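Long-range contacts in rhamnogalacturonan endolyase YesW (Bacillus subtilis, PDB 2ZUX), which cleaves the rhamnogalacturonan of plant cell-wall pectin by endo-acting eliminative lysis, releasing oligosaccharides, and requires calcium or manganese for activity: residues V23-L28 and K52-V57; A418-P423 and S565-D570; G447-T452 and D473-Q478; A492-T497 and V516-D521. All coordinates share one frame; numbering follows the deposited sequence.

Interaction 1: V23-L28 and K52-V57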
# COMPACT_ATOMS: atom_id res chain seq x y z
N VAL A 23 -18.85 13.69 -11.31
CA VAL A 23 -17.78 14.52 -10.78
C VAL A 23 -17.56 14.15 -9.31
O VAL A 23 -18.52 14.04 -8.55
CB VAL A 23 -18.14 16.04 -10.89
CG1 VAL A 23 -17.00 16.92 -10.42
CG2 VAL A 23 -18.51 16.41 -12.34
N SER A 24 -16.31 13.94 -8.91
CA SER A 24 -16.01 13.75 -7.48
C SER A 24 -14.70 14.41 -7.11
O SER A 24 -13.86 14.72 -7.96
CB SER A 24 -16.10 12.27 -7.04
OG SER A 24 -14.89 11.55 -7.27
N TRP A 25 -14.55 14.68 -5.82
CA TRP A 25 -13.41 15.43 -5.32
C TRP A 25 -13.16 15.13 -3.85
O TRP A 25 -13.96 14.45 -3.20
CB TRP A 25 -13.60 16.94 -5.56
CG TRP A 25 -14.79 17.55 -4.84
CD1 TRP A 25 -14.80 18.14 -3.61
CD2 TRP A 25 -16.15 17.61 -5.32
NE1 TRP A 25 -16.07 18.57 -3.29
CE2 TRP A 25 -16.92 18.26 -4.33
CE3 TRP A 25 -16.78 17.17 -6.50
CZ2 TRP A 25 -18.29 18.48 -4.47
CZ3 TRP A 25 -18.15 17.40 -6.64
CH2 TRP A 25 -18.89 18.05 -5.63
N ARG A 26 -12.04 15.63 -3.34
CA ARG A 26 -11.62 15.35 -1.98
C ARG A 26 -12.27 16.26 -0.96
O ARG A 26 -12.46 17.45 -1.20
CB ARG A 26 -10.12 15.53 -1.84
CG ARG A 26 -9.29 14.57 -2.65
CD ARG A 26 -7.85 15.02 -2.68
NE ARG A 26 -6.98 13.99 -3.25
CZ ARG A 26 -5.87 14.22 -3.94
NH1 ARG A 26 -5.48 15.46 -4.22
NH2 ARG A 26 -5.15 13.19 -4.37
N PHE A 27 -12.57 15.67 0.19
CA PHE A 27 -12.79 16.40 1.43
C PHE A 27 -11.44 16.33 2.14
O PHE A 27 -11.01 15.25 2.55
CB PHE A 27 -13.92 15.71 2.20
CG PHE A 27 -14.32 16.37 3.51
CD1 PHE A 27 -14.36 17.76 3.65
CD2 PHE A 27 -14.73 15.58 4.57
CE1 PHE A 27 -14.77 18.34 4.87
CE2 PHE A 27 -15.15 16.14 5.78
CZ PHE A 27 -15.17 17.52 5.93
N LEU A 28 -10.76 17.47 2.25
CA LEU A 28 -9.38 17.50 2.73
C LEU A 28 -9.31 17.52 4.25
O LEU A 28 -10.17 18.11 4.91
CB LEU A 28 -8.64 18.72 2.16
CG LEU A 28 -8.48 18.74 0.63
CD1 LEU A 28 -8.03 20.12 0.17
CD2 LEU A 28 -7.51 17.66 0.13
N LYS A 52 -22.96 19.30 0.17
CA LYS A 52 -22.13 18.76 1.22
C LYS A 52 -21.30 17.60 0.68
O LYS A 52 -20.07 17.63 0.78
CB LYS A 52 -22.98 18.32 2.42
CG LYS A 52 -22.16 17.88 3.62
CD LYS A 52 -23.03 17.40 4.77
CE LYS A 52 -22.19 16.62 5.78
NZ LYS A 52 -22.99 16.13 6.94
N THR A 53 -21.95 16.59 0.11
CA THR A 53 -21.25 15.42 -0.39
C THR A 53 -20.30 15.77 -1.53
O THR A 53 -20.58 16.68 -2.33
CB THR A 53 -22.21 14.29 -0.81
OG1 THR A 53 -21.48 13.07 -0.94
CG2 THR A 53 -22.90 14.61 -2.13
N THR A 54 -19.19 15.05 -1.62
CA THR A 54 -18.15 15.38 -2.60
C THR A 54 -18.24 14.58 -3.90
O THR A 54 -17.23 14.22 -4.50
CB THR A 54 -16.71 15.40 -2.00
OG1 THR A 54 -16.29 14.09 -1.65
CG2 THR A 54 -16.64 16.30 -0.78
N ASN A 55 -19.47 14.30 -4.32
CA ASN A 55 -19.73 13.84 -5.68
C ASN A 55 -21.00 14.49 -6.23
O ASN A 55 -21.88 14.90 -5.47
CB ASN A 55 -19.73 12.30 -5.80
CG ASN A 55 -20.85 11.61 -5.05
OD1 ASN A 55 -21.52 12.19 -4.19
ND2 ASN A 55 -21.02 10.34 -5.34
N TYR A 56 -21.06 14.61 -7.55
CA TYR A 56 -22.12 15.35 -8.21
C TYR A 56 -22.30 14.79 -9.61
O TYR A 56 -21.31 14.53 -10.29
CB TYR A 56 -21.74 16.83 -8.27
CG TYR A 56 -22.86 17.74 -8.72
CD1 TYR A 56 -23.76 18.29 -7.81
CD2 TYR A 56 -23.03 18.05 -10.07
CE1 TYR A 56 -24.79 19.12 -8.23
CE2 TYR A 56 -24.05 18.88 -10.50
CZ TYR A 56 -24.93 19.41 -9.57
OH TYR A 56 -25.95 20.23 -9.99
N VAL A 57 -23.54 14.62 -10.03
CA VAL A 57 -23.80 14.18 -11.40
C VAL A 57 -24.36 15.35 -12.22
O VAL A 57 -25.44 15.87 -11.90
CB VAL A 57 -24.74 12.94 -11.45
CG1 VAL A 57 -25.06 12.55 -12.90
CG2 VAL A 57 -24.11 11.76 -10.72

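Interaction 2: A418-P423 and S565-D570. With CA (calcium ion), chain I.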
# COMPACT_ATOMS: atom_id res chain seq x y z
N ALA A 418 -10.28 -9.13 5.96
CA ALA A 418 -11.06 -8.40 6.95
C ALA A 418 -11.76 -7.26 6.22
O ALA A 418 -11.11 -6.47 5.53
CB ALA A 418 -10.16 -7.85 8.04
N ALA A 419 -13.08 -7.19 6.38
CA ALA A 419 -13.90 -6.14 5.76
C ALA A 419 -15.31 -6.18 6.32
O ALA A 419 -15.83 -7.26 6.60
CB ALA A 419 -13.95 -6.29 4.25
N ASP A 420 -15.92 -5.01 6.48
CA ASP A 420 -17.33 -4.96 6.85
C ASP A 420 -18.15 -5.29 5.61
O ASP A 420 -18.35 -4.44 4.74
CB ASP A 420 -17.72 -3.58 7.38
CG ASP A 420 -19.13 -3.56 7.94
OD1 ASP A 420 -19.76 -4.64 8.00
OD2 ASP A 420 -19.61 -2.48 8.34
N ILE A 421 -18.61 -6.54 5.55
CA ILE A 421 -19.41 -7.01 4.41
C ILE A 421 -20.84 -7.38 4.81
O ILE A 421 -21.68 -7.60 3.94
CB ILE A 421 -18.73 -8.20 3.69
CG1 ILE A 421 -18.72 -9.47 4.56
CG2 ILE A 421 -17.32 -7.81 3.26
CD1 ILE A 421 -18.18 -10.69 3.84
N ASP A 422 -21.11 -7.43 6.11
CA ASP A 422 -22.40 -7.88 6.62
C ASP A 422 -22.84 -6.91 7.70
O ASP A 422 -22.23 -6.85 8.76
CB ASP A 422 -22.26 -9.30 7.18
CG ASP A 422 -23.59 -9.94 7.53
OD1 ASP A 422 -24.56 -9.20 7.84
OD2 ASP A 422 -23.65 -11.19 7.50
N PRO A 423 -23.90 -6.12 7.44
CA PRO A 423 -24.30 -5.11 8.41
C PRO A 423 -25.06 -5.68 9.61
O PRO A 423 -25.36 -4.94 10.55
CB PRO A 423 -25.21 -4.19 7.59
CG PRO A 423 -25.82 -5.08 6.58
CD PRO A 423 -24.76 -6.11 6.24
N SER A 565 -7.56 4.00 10.20
CA SER A 565 -7.30 4.00 11.64
C SER A 565 -8.58 3.94 12.47
O SER A 565 -8.52 3.60 13.67
CB SER A 565 -6.52 5.26 12.03
OG SER A 565 -7.31 6.42 11.89
N PHE A 566 -9.69 4.29 11.84
CA PHE A 566 -11.01 4.31 12.46
C PHE A 566 -11.88 3.26 11.78
O PHE A 566 -11.56 2.78 10.68
CB PHE A 566 -11.64 5.71 12.33
CG PHE A 566 -11.80 6.15 10.90
CD1 PHE A 566 -12.98 5.91 10.21
CD2 PHE A 566 -10.74 6.76 10.23
CE1 PHE A 566 -13.13 6.29 8.88
CE2 PHE A 566 -10.88 7.15 8.89
CZ PHE A 566 -12.07 6.90 8.22
N PHE A 567 -12.99 2.90 12.43
CA PHE A 567 -13.93 1.98 11.82
C PHE A 567 -14.74 2.72 10.76
O PHE A 567 -15.53 3.62 11.07
CB PHE A 567 -14.87 1.34 12.86
CG PHE A 567 -15.97 0.55 12.24
CD1 PHE A 567 -15.69 -0.66 11.59
CD2 PHE A 567 -17.29 1.00 12.27
CE1 PHE A 567 -16.70 -1.39 10.98
CE2 PHE A 567 -18.31 0.27 11.68
CZ PHE A 567 -18.01 -0.93 11.03
N LEU A 568 -14.52 2.35 9.51
CA LEU A 568 -15.28 2.85 8.38
C LEU A 568 -16.20 1.71 7.97
O LEU A 568 -15.74 0.68 7.48
CB LEU A 568 -14.35 3.24 7.23
CG LEU A 568 -14.91 4.14 6.12
CD1 LEU A 568 -13.78 4.55 5.17
CD2 LEU A 568 -16.04 3.47 5.35
N GLY A 569 -17.49 1.87 8.22
CA GLY A 569 -18.42 0.80 7.90
C GLY A 569 -19.81 1.12 8.35
O GLY A 569 -20.08 2.23 8.83
N ASP A 570 -20.70 0.14 8.21
CA ASP A 570 -22.09 0.34 8.59
C ASP A 570 -22.20 0.61 10.08
O ASP A 570 -21.61 -0.10 10.89
CB ASP A 570 -22.93 -0.87 8.20
CG ASP A 570 -24.41 -0.64 8.44
OD1 ASP A 570 -25.02 0.08 7.63
OD2 ASP A 570 -24.93 -1.14 9.45
CA CA I . -20.29 -5.98 9.80
O HOH W 1 -21.17 -3.80 10.24
O HOH W 2 -23.77 -2.87 11.17

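Interaction 3: G447-T452 and D473-Q478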
# COMPACT_ATOMS: atom_id res chain seq x y z
N GLY A 447 -20.92 -20.13 3.85
CA GLY A 447 -20.05 -19.71 2.74
C GLY A 447 -18.98 -18.71 3.12
O GLY A 447 -18.89 -18.27 4.27
N VAL A 448 -18.13 -18.38 2.14
CA VAL A 448 -17.24 -17.23 2.21
C VAL A 448 -17.33 -16.49 0.89
O VAL A 448 -17.74 -17.06 -0.13
CB VAL A 448 -15.73 -17.58 2.44
CG1 VAL A 448 -15.48 -17.92 3.88
CG2 VAL A 448 -15.25 -18.69 1.49
N PRO A 449 -16.95 -15.20 0.89
CA PRO A 449 -16.79 -14.49 -0.38
C PRO A 449 -15.89 -15.24 -1.36
O PRO A 449 -15.01 -16.01 -0.95
CB PRO A 449 -16.16 -13.16 0.05
CG PRO A 449 -16.71 -12.96 1.44
CD PRO A 449 -16.67 -14.33 2.05
N SER A 450 -16.10 -15.01 -2.65
CA SER A 450 -15.39 -15.75 -3.69
C SER A 450 -13.92 -15.37 -3.85
O SER A 450 -13.21 -15.97 -4.65
CB SER A 450 -16.10 -15.55 -5.02
OG SER A 450 -16.08 -14.19 -5.38
N SER A 451 -13.47 -14.35 -3.12
CA SER A 451 -12.06 -13.98 -3.08
C SER A 451 -11.64 -13.76 -1.64
O SER A 451 -12.47 -13.45 -0.78
CB SER A 451 -11.79 -12.73 -3.90
OG SER A 451 -12.45 -11.58 -3.38
N THR A 452 -10.34 -13.92 -1.40
CA THR A 452 -9.73 -13.64 -0.11
C THR A 452 -8.41 -12.93 -0.38
O THR A 452 -7.32 -13.47 -0.16
CB THR A 452 -9.54 -14.93 0.72
OG1 THR A 452 -10.76 -15.68 0.68
CG2 THR A 452 -9.21 -14.62 2.17
N ASP A 473 -15.98 -7.30 -6.70
CA ASP A 473 -17.19 -8.03 -6.36
C ASP A 473 -17.86 -7.43 -5.12
O ASP A 473 -17.23 -6.72 -4.34
CB ASP A 473 -16.86 -9.51 -6.06
CG ASP A 473 -16.14 -10.20 -7.21
OD1 ASP A 473 -16.51 -10.00 -8.39
OD2 ASP A 473 -15.20 -10.97 -6.93
N LYS A 474 -19.14 -7.74 -4.95
CA LYS A 474 -19.85 -7.37 -3.74
C LYS A 474 -20.49 -8.60 -3.12
O LYS A 474 -21.06 -9.45 -3.83
CB LYS A 474 -20.90 -6.29 -3.99
CG LYS A 474 -21.38 -5.61 -2.70
CD LYS A 474 -22.40 -4.55 -2.95
CE LYS A 474 -22.92 -4.00 -1.64
NZ LYS A 474 -21.92 -3.15 -0.95
N TRP A 475 -20.39 -8.70 -1.80
CA TRP A 475 -20.98 -9.79 -1.05
C TRP A 475 -22.45 -9.55 -0.79
O TRP A 475 -22.84 -8.55 -0.19
CB TRP A 475 -20.23 -9.94 0.27
CG TRP A 475 -20.70 -11.02 1.21
CD1 TRP A 475 -21.25 -10.82 2.44
CD2 TRP A 475 -20.60 -12.44 1.03
NE1 TRP A 475 -21.51 -12.03 3.04
CE2 TRP A 475 -21.13 -13.04 2.20
CE3 TRP A 475 -20.13 -13.27 -0.00
CZ2 TRP A 475 -21.19 -14.43 2.37
CZ3 TRP A 475 -20.21 -14.66 0.17
CH2 TRP A 475 -20.73 -15.22 1.35
N ASP A 476 -23.28 -10.48 -1.26
CA ASP A 476 -24.71 -10.48 -0.97
C ASP A 476 -24.84 -11.21 0.36
O ASP A 476 -24.82 -12.44 0.40
CB ASP A 476 -25.46 -11.19 -2.11
CG ASP A 476 -26.95 -11.33 -1.85
OD1 ASP A 476 -27.41 -11.20 -0.70
OD2 ASP A 476 -27.67 -11.61 -2.83
N TYR A 477 -24.94 -10.44 1.45
CA TYR A 477 -24.88 -11.02 2.79
C TYR A 477 -26.13 -11.81 3.17
O TYR A 477 -26.05 -12.75 3.96
CB TYR A 477 -24.57 -9.95 3.85
CG TYR A 477 -25.62 -8.86 3.96
CD1 TYR A 477 -26.72 -9.01 4.81
CD2 TYR A 477 -25.51 -7.69 3.22
CE1 TYR A 477 -27.68 -8.01 4.92
CE2 TYR A 477 -26.47 -6.69 3.31
CZ TYR A 477 -27.55 -6.86 4.16
OH TYR A 477 -28.50 -5.87 4.28
N GLN A 478 -27.27 -11.42 2.61
CA GLN A 478 -28.53 -12.12 2.89
C GLN A 478 -28.53 -13.51 2.28
O GLN A 478 -28.97 -14.47 2.92
CB GLN A 478 -29.72 -11.31 2.38
CG GLN A 478 -30.04 -10.10 3.25
CD GLN A 478 -30.92 -9.07 2.54
OE1 GLN A 478 -31.04 -9.07 1.32
NE2 GLN A 478 -31.52 -8.18 3.32
O HOH W 3 -14.99 -11.79 -4.39

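Interaction 4: A492-T497 and V516-D521. With RAM (alpha-L-rhamnopyranose), chain N; RAM (alpha-L-rhamnopyranose), chain M.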
# COMPACT_ATOMS: atom_id res chain seq x y z
N ALA A 492 -5.12 -6.33 -16.46
CA ALA A 492 -4.61 -7.54 -15.85
C ALA A 492 -4.05 -7.23 -14.48
O ALA A 492 -3.51 -6.16 -14.24
CB ALA A 492 -3.53 -8.16 -16.73
N ALA A 493 -4.18 -8.21 -13.59
CA ALA A 493 -3.55 -8.17 -12.29
C ALA A 493 -2.15 -8.76 -12.38
O ALA A 493 -1.73 -9.27 -13.43
CB ALA A 493 -4.40 -8.93 -11.28
N ASN A 494 -1.43 -8.71 -11.26
CA ASN A 494 -0.01 -9.08 -11.22
C ASN A 494 0.26 -10.20 -10.22
O ASN A 494 -0.59 -10.57 -9.42
CB ASN A 494 0.86 -7.87 -10.81
CG ASN A 494 0.54 -6.59 -11.56
OD1 ASN A 494 0.61 -5.49 -10.99
ND2 ASN A 494 0.19 -6.71 -12.82
N ASN A 495 1.49 -10.70 -10.27
CA ASN A 495 2.03 -11.58 -9.23
C ASN A 495 1.37 -12.95 -9.18
O ASN A 495 1.15 -13.51 -8.11
CB ASN A 495 2.04 -10.88 -7.85
CG ASN A 495 2.86 -9.61 -7.86
OD1 ASN A 495 2.43 -8.56 -7.34
ND2 ASN A 495 4.04 -9.67 -8.44
N GLY A 496 1.09 -13.49 -10.36
CA GLY A 496 0.65 -14.88 -10.47
C GLY A 496 -0.60 -15.13 -9.65
O GLY A 496 -1.59 -14.41 -9.78
N THR A 497 -0.55 -16.14 -8.79
CA THR A 497 -1.72 -16.51 -8.02
C THR A 497 -2.14 -15.42 -7.02
O THR A 497 -3.29 -15.41 -6.57
CB THR A 497 -1.52 -17.83 -7.26
OG1 THR A 497 -0.45 -17.69 -6.30
CG2 THR A 497 -1.19 -18.97 -8.23
N VAL A 516 -5.50 0.88 -9.94
CA VAL A 516 -4.57 0.99 -11.05
C VAL A 516 -4.24 -0.44 -11.48
O VAL A 516 -3.64 -1.19 -10.71
CB VAL A 516 -3.28 1.72 -10.64
CG1 VAL A 516 -2.35 1.89 -11.85
CG2 VAL A 516 -3.61 3.07 -10.00
N TRP A 517 -4.65 -0.81 -12.70
CA TRP A 517 -4.27 -2.09 -13.30
C TRP A 517 -3.47 -1.81 -14.57
O TRP A 517 -3.77 -0.88 -15.30
CB TRP A 517 -5.49 -2.91 -13.73
CG TRP A 517 -6.23 -3.68 -12.67
CD1 TRP A 517 -5.79 -4.76 -11.97
CD2 TRP A 517 -7.59 -3.46 -12.27
NE1 TRP A 517 -6.79 -5.22 -11.12
CE2 TRP A 517 -7.90 -4.44 -11.30
CE3 TRP A 517 -8.57 -2.53 -12.63
CZ2 TRP A 517 -9.16 -4.51 -10.68
CZ3 TRP A 517 -9.81 -2.59 -12.03
CH2 TRP A 517 -10.09 -3.57 -11.06
N ARG A 518 -2.48 -2.64 -14.84
CA ARG A 518 -1.80 -2.59 -16.13
C ARG A 518 -2.70 -3.17 -17.22
O ARG A 518 -3.60 -3.96 -16.94
CB ARG A 518 -0.50 -3.40 -16.08
CG ARG A 518 -0.70 -4.87 -15.79
CD ARG A 518 0.56 -5.66 -16.03
NE ARG A 518 0.40 -7.04 -15.61
CZ ARG A 518 0.17 -8.06 -16.43
NH1 ARG A 518 0.07 -7.84 -17.74
NH2 ARG A 518 0.04 -9.29 -15.94
N THR A 519 -2.45 -2.77 -18.47
CA THR A 519 -3.01 -3.50 -19.60
C THR A 519 -2.25 -4.82 -19.74
O THR A 519 -1.16 -4.98 -19.19
CB THR A 519 -2.86 -2.70 -20.91
OG1 THR A 519 -1.48 -2.41 -21.13
CG2 THR A 519 -3.64 -1.39 -20.83
N GLU A 520 -2.83 -5.76 -20.49
CA GLU A 520 -2.22 -7.08 -20.65
C GLU A 520 -0.78 -7.01 -21.18
O GLU A 520 0.09 -7.76 -20.73
CB GLU A 520 -3.10 -7.97 -21.53
CG GLU A 520 -4.46 -8.28 -20.89
CD GLU A 520 -5.47 -8.90 -21.85
OE1 GLU A 520 -5.05 -9.48 -22.88
OE2 GLU A 520 -6.68 -8.82 -21.55
N ASP A 521 -0.54 -6.08 -22.10
CA ASP A 521 0.78 -5.93 -22.71
C ASP A 521 1.70 -4.91 -22.02
O ASP A 521 2.79 -4.63 -22.50
CB ASP A 521 0.66 -5.61 -24.21
CG ASP A 521 0.07 -4.23 -24.50
OD1 ASP A 521 -0.25 -3.47 -23.56
OD2 ASP A 521 -0.08 -3.89 -25.70
C1 RAM N . 4.38 -14.13 -12.30
C2 RAM N . 5.25 -12.92 -11.91
C3 RAM N . 4.81 -11.61 -12.57
C4 RAM N . 3.30 -11.48 -12.51
C5 RAM N . 2.70 -12.65 -13.28
C6 RAM N . 1.19 -12.56 -13.36
O1 RAM N . 4.98 -14.83 -13.36
O2 RAM N . 5.24 -12.79 -10.50
O3 RAM N . 5.45 -10.51 -11.95
O4 RAM N . 2.82 -10.23 -12.98
O5 RAM N . 3.02 -13.86 -12.61
C1 RAM M . 4.94 -14.56 -6.48
C2 RAM M . 4.03 -15.39 -5.58
C3 RAM M . 2.85 -15.97 -6.36
C4 RAM M . 3.33 -16.72 -7.61
C5 RAM M . 4.24 -15.82 -8.44
C6 RAM M . 4.83 -16.60 -9.61
O1 RAM M . 4.31 -13.34 -6.82
O2 RAM M . 4.82 -16.43 -5.02
O3 RAM M . 2.08 -16.83 -5.54
O4 RAM M . 2.21 -17.18 -8.35
O5 RAM M . 5.30 -15.28 -7.65
O HOH W 4 -2.24 -4.57 -12.55

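Interaction 1: V23-L28 and K52-V57
Val23 and Tyr56 pair as antiparallel neighbours through two backbone hydrogen bonds, Val23 N to Tyr56 O at 2.8 Å and Tyr56 N back to Val23 O at the same length. Beyond the end of strand 20-24 the pairing goes on for one more bond, from Trp25 N to Thr54 O at 3.0 Å. The non-hydrogen-bonded pair Ser24 and Asn55 lies between, and there the backbones draw close enough for a CA-H...O contact, Asn55 CA to Val23 O at 3.1 Å.

Thr54 makes both a polar and an apolar contact with Trp25. Its OG1, held between the backbone N and the carbonyl carbon (chi1 69°), donates to Trp25 O at 2.8 Å. CB itself lies over the indole in a CH-pi contact, 3.6 Å from the centroid of the five-membered ring and 15° off its normal, and the rotation that gives OG1 to Trp25 O sets CG2 3.4 Å from NE1 of Trp25. Thr54 is thus clamped to the main chain and the ring of one residue.

Apolar packing continues at the rim of the indole, where Tyr56 CB meets CZ3 in the ring plane at 4.0 Å. Phe37 of strand 36-41 adds an edge-to-face contact to Trp25. Together these contacts fasten strand 55-58, an outermost strand, to strand 20-24 in the mixed beta-sheet of the N-terminal beta-sheet domain of this lyase.

Interaction 2: A418-P423 and S565-D570
Asp420 and Asp570 meet where a calcium-binding loop of the beta-propeller, running from strand 416-419 to strand 429-432, touches the chain that follows helix 547-553.

Metal coordination fixes the first partner. Asp420 OD1 binds the calcium ion at 2.3 Å, and Asp422 adds its backbone O at 2.4 Å. Tyr425 O and Gly427 O of the same loop, Glu429 OE1 at the start of the next strand, and water 1 complete the site.

Hydrogen bonding makes use of the other carboxylate oxygen. Asp570 N donates to Asp420 OD2 at 2.8 Å, arriving nearly along the C-O axis, so one carboxylate joins the metal to the backbone of the distant segment. With CG anti to the backbone N (chi1 -172°), Asp420 extends its carboxylate between the calcium and Asp570 N. Water 1, bound to the calcium, also donates weakly to OD2.

Van der Waals contacts also reach this oxygen. Phe567 points CZ at OD2 from 3.5 Å, so the carboxylate oxygen lies at the ring edge, near its plane, with the two flat groups turned 36° apart. Gly569 brings its CA equally near, and a beta carbon at Gly569 would clash with OD2.

Farther out, the side chain of Asp570 lies against Pro423 CB. Water 2 closes this outer side, donating to Pro423 O and to Asp570 OD2, each at 2.7 Å.

Interaction 3: G447-T452 and D473-Q478
Pro449 lies over one face of the Trp475 indole, and the two side chains cross at about a right angle. The pyrrolidine presents its CG corner, 4.1 Å from the centroid of the six-membered ring and 24° off the normal, a CH-pi contact displaced toward the ring's rim. The nearest ring atom is CE3, 3.7 Å from Pro449 CG. Trp475 reaches this position with CG anti to the backbone N (chi1 179°), sending the indole out from strand 471-476 toward the loop. Its far corner then abuts the main chain, with CZ3 3.4 Å from Pro449 N, while Val448 O approaches CZ3 obliquely. Ile421 packs on both Pro449 and Trp475, and Trp431 touches the proline as well.

An alanine in place of Trp475 would remove the indole and would probably open a gap beneath Pro449, leaving the proline without its aromatic partner and the loop freer to move.

Two residues back along the strand, the contact turns polar. Asp473 OD2 and Ser450 OG stand 3.7 Å apart, and water 3 joins them, donating to Asp473 OD2 at 2.7 Å and hydrogen-bonded to Ser450 OG and Ser451 OG. The loop between strands 435-437 and 454-456 is held to strand 471-476, an inner strand of its four-stranded sheet: the Asp473 carboxylate reaches both serine hydroxyls through a shared water, while the indole supplies the apolar grip.

Interaction 4: A492-T497 and V516-D521
The rhamnose-binding loop of the propeller, with Asn494 and Asn495 in its bend, is joined to strand 514-519 through Ala492 and Arg518, where it leaves the short strand 491-492. Ala492 N donates to Arg518 O at 2.9 Å with a nearly straight N-H...O angle of 165°. Water 4 makes a second link, donating to Ala492 O and accepting from Arg518 N.

The Arg518 side chain, extended from CG to NE, runs along the loop, past Ala492 and Asn494. Ala492 CB sits over one face of its guanidinium, 3.7 Å from CZ, and NH2 donates weakly to Ala493 O. The Asn494 amide lies nearly coplanar with the guanidinium at its edge; ND2 and NE are both donors, so this close approach is no hydrogen bond, and Asn494 OD1 turns to Thr502. An alanine in place of Arg518 would remove the guanidinium and would probably leave Ala493 O without this donor and Ala492 without the flat surface under its CB.

Beyond Ala493 the loop holds two alpha-L-rhamnopyranose molecules. One lies against Asn494, Asn495 and Gly496 and is hydrogen-bonded to Asn115 and Asp135. Gly496, at positive phi, passes close to the second sugar, where a beta carbon would collide with O4. That sugar is gripped by Thr497, whose OG1 accepts from O3 at 2.8 Å and whose backbone N donates to O4 at 3.0 Å.

Interaction 1 comes first along the chain and belongs to the N-terminal beta-sheet domain; the other three lie in the C-terminal family 11 domain, the propeller. Interaction 2 joins segments 142 residues apart, and interactions 3 and 4 are nested, one after the other, inside the loop it closes. Interactions 2 and 3 have centres about 14 Å apart and touch, Ile421 and Pro423 packing on Trp475, Pro449 and Tyr477. Interaction 4 stands about 22 Å from interaction 3, centre to centre. The centre of interaction 1 is about 22 Å from that of interaction 2 and about 29 Å from the others, so the N-terminal pairing and the rhamnose sites lie apart, while calcium ions lie near several contacts.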